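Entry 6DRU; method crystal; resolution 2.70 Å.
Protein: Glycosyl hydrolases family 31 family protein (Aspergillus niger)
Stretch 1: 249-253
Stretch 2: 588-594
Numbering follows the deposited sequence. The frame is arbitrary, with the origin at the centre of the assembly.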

ATOM      1  N   SER A 249      29.882  -6.072  39.607  1.00 62.45           N
ATOM      2  CA  SER A 249      28.537  -5.619  39.270  1.00 64.22           C
ATOM      3  C   SER A 249      27.489  -6.043  40.293  1.00 65.79           C
ATOM      4  O   SER A 249      26.370  -5.522  40.257  1.00 62.14           O
ATOM      5  CB  SER A 249      28.143  -6.137  37.885  1.00 64.92           C
ATOM      6  OG  SER A 249      28.126  -7.553  37.855  1.00 72.98           O
ATOM      7  N   LEU A 250      27.817  -6.963  41.198  1.00 61.74           N
ATOM      8  CA  LEU A 250      26.863  -7.417  42.202  1.00 68.04           C
ATOM      9  C   LEU A 250      26.812  -6.516  43.429  1.00 68.98           C
ATOM     10  O   LEU A 250      26.059  -6.812  44.365  1.00 58.77           O
ATOM     11  CB  LEU A 250      27.200  -8.849  42.628  1.00 68.81           C
ATOM     12  CG  LEU A 250      27.248  -9.889  41.507  1.00 63.63           C
ATOM     13  CD1 LEU A 250      27.681 -11.242  42.050  1.00 55.70           C
ATOM     14  CD2 LEU A 250      25.894  -9.988  40.821  1.00 64.54           C
ATOM     15  N   GLY A 251      27.574  -5.431  43.446  1.00 62.15           N
ATOM     16  CA  GLY A 251      27.636  -4.535  44.583  1.00 57.98           C
ATOM     17  C   GLY A 251      26.646  -3.397  44.498  1.00 61.56           C
ATOM     18  O   GLY A 251      25.548  -3.532  43.948  1.00 65.68           O
ATOM     19  N   TYR A 252      27.041  -2.256  45.054  1.00 61.02           N
ATOM     20  CA  TYR A 252      26.202  -1.066  45.080  1.00 64.25           C
ATOM     21  C   TYR A 252      26.534  -0.172  43.893  1.00 63.06           C
ATOM     22  O   TYR A 252      27.694   0.199  43.693  1.00 68.77           O
ATOM     23  CB  TYR A 252      26.397  -0.309  46.393  1.00 50.37           C
ATOM     24  CG  TYR A 252      25.638   0.993  46.482  1.00 49.59           C
ATOM     25  CD1 TYR A 252      24.262   1.010  46.666  1.00 43.48           C
ATOM     26  CD2 TYR A 252      26.304   2.210  46.399  1.00 55.56           C
ATOM     27  CE1 TYR A 252      23.567   2.202  46.752  1.00 43.34           C
ATOM     28  CE2 TYR A 252      25.619   3.407  46.486  1.00 55.01           C
ATOM     29  CZ  TYR A 252      24.252   3.399  46.662  1.00 55.77           C
ATOM     30  OH  TYR A 252      23.570   4.591  46.748  1.00 54.68           O
ATOM     31  N   ILE A 253      25.514   0.172  43.114  1.00 51.19           N
ATOM     32  CA  ILE A 253      25.674   0.960  41.898  1.00 58.83           C
ATOM     33  C   ILE A 253      25.089   2.342  42.153  1.00 60.80           C
ATOM     34  O   ILE A 253      23.874   2.495  42.331  1.00 55.13           O
ATOM     35  CB  ILE A 253      25.010   0.283  40.692  1.00 60.45           C
ATOM     36  CG1 ILE A 253      25.682  -1.061  40.406  1.00 52.37           C
ATOM     37  CG2 ILE A 253      25.074   1.186  39.471  1.00 53.15           C
ATOM     38  CD1 ILE A 253      24.861  -1.983  39.541  1.00 47.89           C
ATOM     39  N   TYR A 588      21.801  -1.329  54.310  1.00 64.74           N
ATOM     40  CA  TYR A 588      21.411  -2.164  53.180  1.00 57.74           C
ATOM     41  C   TYR A 588      22.524  -2.266  52.145  1.00 62.20           C
ATOM     42  O   TYR A 588      22.616  -3.275  51.437  1.00 65.44           O
ATOM     43  CB  TYR A 588      20.127  -1.626  52.552  1.00 54.39           C
ATOM     44  CG  TYR A 588      18.885  -2.025  53.314  1.00 62.76           C
ATOM     45  CD1 TYR A 588      18.381  -3.317  53.225  1.00 72.30           C
ATOM     46  CD2 TYR A 588      18.222  -1.119  54.132  1.00 58.90           C
ATOM     47  CE1 TYR A 588      17.248  -3.693  53.923  1.00 62.21           C
ATOM     48  CE2 TYR A 588      17.089  -1.485  54.832  1.00 62.64           C
ATOM     49  CZ  TYR A 588      16.607  -2.773  54.724  1.00 62.24           C
ATOM     50  OH  TYR A 588      15.479  -3.145  55.418  1.00 71.35           O
ATOM     51  N   ILE A 589      23.369  -1.238  52.036  1.00 55.20           N
ATOM     52  CA  ILE A 589      24.544  -1.337  51.174  1.00 56.69           C
ATOM     53  C   ILE A 589      25.480  -2.425  51.682  1.00 58.67           C
ATOM     54  O   ILE A 589      25.994  -3.239  50.904  1.00 58.30           O
ATOM     55  CB  ILE A 589      25.256   0.026  51.077  1.00 54.93           C
ATOM     56  CG1 ILE A 589      24.388   1.027  50.312  1.00 54.29           C
ATOM     57  CG2 ILE A 589      26.615  -0.125  50.409  1.00 50.71           C
ATOM     58  CD1 ILE A 589      25.012   2.400  50.180  1.00 53.14           C
ATOM     59  N   HIS A 590      25.717  -2.459  52.996  1.00 67.27           N
ATOM     60  CA  HIS A 590      26.558  -3.504  53.570  1.00 72.51           C
ATOM     61  C   HIS A 590      25.901  -4.876  53.455  1.00 70.71           C
ATOM     62  O   HIS A 590      26.579  -5.871  53.177  1.00 73.01           O
ATOM     63  CB  HIS A 590      26.873  -3.178  55.028  1.00 64.66           C
ATOM     64  CG  HIS A 590      27.976  -2.181  55.200  1.00 70.41           C
ATOM     65  ND1 HIS A 590      27.763  -0.915  55.700  1.00 67.61           N
ATOM     66  CD2 HIS A 590      29.302  -2.267  54.943  1.00 73.11           C
ATOM     67  CE1 HIS A 590      28.911  -0.262  55.742  1.00 79.89           C
ATOM     68  NE2 HIS A 590      29.860  -1.059  55.288  1.00 80.10           N
ATOM     69  N   LEU A 591      24.585  -4.949  53.674  1.00 60.78           N
ATOM     70  CA  LEU A 591      23.878  -6.217  53.525  1.00 64.28           C
ATOM     71  C   LEU A 591      23.994  -6.747  52.100  1.00 68.86           C
ATOM     72  O   LEU A 591      24.100  -7.960  51.886  1.00 65.40           O
ATOM     73  CB  LEU A 591      22.409  -6.051  53.917  1.00 57.66           C
ATOM     74  CG  LEU A 591      21.504  -7.265  53.694  1.00 58.21           C
ATOM     75  CD1 LEU A 591      21.996  -8.458  54.502  1.00 42.64           C
ATOM     76  CD2 LEU A 591      20.058  -6.934  54.037  1.00 55.29           C
ATOM     77  N   ARG A 592      23.972  -5.847  51.114  1.00 64.77           N
ATOM     78  CA  ARG A 592      24.128  -6.256  49.722  1.00 63.47           C
ATOM     79  C   ARG A 592      25.460  -6.964  49.508  1.00 68.44           C
ATOM     80  O   ARG A 592      25.519  -8.023  48.872  1.00 66.54           O
ATOM     81  CB  ARG A 592      24.007  -5.037  48.807  1.00 62.39           C
ATOM     82  CG  ARG A 592      24.273  -5.318  47.337  1.00 56.82           C
ATOM     83  CD  ARG A 592      23.144  -6.118  46.713  1.00 60.28           C
ATOM     84  NE  ARG A 592      23.411  -6.434  45.313  1.00 60.85           N
ATOM     85  CZ  ARG A 592      22.545  -7.043  44.508  1.00 62.61           C
ATOM     86  NH1 ARG A 592      21.353  -7.406  44.963  1.00 55.16           N
ATOM     87  NH2 ARG A 592      22.873  -7.290  43.248  1.00 64.01           N
ATOM     88  N   TYR A 593      26.545  -6.392  50.038  1.00 67.48           N
ATOM     89  CA  TYR A 593      27.846  -7.042  49.922  1.00 66.16           C
ATOM     90  C   TYR A 593      27.914  -8.315  50.754  1.00 66.12           C
ATOM     91  O   TYR A 593      28.665  -9.235  50.413  1.00 71.84           O
ATOM     92  CB  TYR A 593      28.960  -6.078  50.332  1.00 54.78           C
ATOM     93  CG  TYR A 593      29.190  -4.966  49.336  1.00 64.00           C
ATOM     94  CD1 TYR A 593      29.866  -5.205  48.149  1.00 56.41           C
ATOM     95  CD2 TYR A 593      28.729  -3.680  49.582  1.00 64.16           C
ATOM     96  CE1 TYR A 593      30.078  -4.196  47.232  1.00 56.62           C
ATOM     97  CE2 TYR A 593      28.935  -2.663  48.670  1.00 66.38           C
ATOM     98  CZ  TYR A 593      29.611  -2.927  47.496  1.00 69.48           C
ATOM     99  OH  TYR A 593      29.823  -1.920  46.581  1.00 67.41           O
ATOM    100  N   GLN A 594      27.145  -8.388  51.843  1.00 68.82           N
ATOM    101  CA  GLN A 594      27.122  -9.604  52.649  1.00 63.06           C
ATOM    102  C   GLN A 594      26.440 -10.750  51.913  1.00 69.71           C
ATOM    103  O   GLN A 594      26.742 -11.921  52.173  1.00 70.27           O
ATOM    104  CB  GLN A 594      26.426  -9.336  53.984  1.00 56.63           C
ATOM    105  CG  GLN A 594      26.620 -10.434  55.019  1.00 62.46           C
ATOM    106  CD  GLN A 594      25.932 -10.120  56.333  1.00 87.63           C
ATOM    107  OE1 GLN A 594      25.357  -9.044  56.507  1.00 86.52           O
ATOM    108  NE2 GLN A 594      25.990 -11.059  57.270  1.00 85.68           N
TER
HETATM  109  O   HOH W   1      24.309  -5.037  42.116  1.00 60.82           O
HETATM  110  O   HOH W   2      26.817  -7.802  46.484  1.00 64.09           O

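Residues 588-594 lie in a helix, and 249-253 run past one of its sides as the end of a 3-10 segment, a turn at G251 and the strand that includes I253. The CA atoms of G251 and Y593 are 5.9 Å apart, and those of Y252 and I589 are 6.3 Å apart. I589, R592 and Y593 make the helix side of the contact. Their spacing of three and four residues places them on one side of the helix.

R592 reaches the end of the 3-10 segment with chi1 t, chi2 p and chi3 t. The bend at chi2 is followed by an extended end, which carries the guanidinium to the backbone carbonyl of L250. R592 NE donates a hydrogen bond to L250 O at 2.8 Å, and the oxygen lies at the guanidinium edge, near its plane, where the N-H groups point. Water 1 donates to S249 O and G251 O and accepts a weak bond from R592 NH2. Water 2 donates to L250 O and R592 O, so it ties the 3-10 segment to the helix backbone as well.

Y593 has chi1 m. Its CA-to-CB bond points sideways, but the ring end comes nearer. Y252 N donates to Y593 OH at 3.2 Å, with a nearly straight angle of 172°. The ring passes close to the turn, with G251 CA 3.6 Å from Y593 CE1. An ideal CB on G251 would lie 2.7 Å from Y593 CE1, a clash, so glycine leaves room for the ring.

Y252 is t at chi1 and its CA-to-CB bond points toward the helix. I589 is m, t, an extended conformation that places CD1 over the Y252 ring. I589 CD1 is 3.6 Å from the centroid of the Y252 ring, 7° off the normal, a CH-pi contact. I589 CG1 also packs over that ring, 3.6 Å from Y252 CD1.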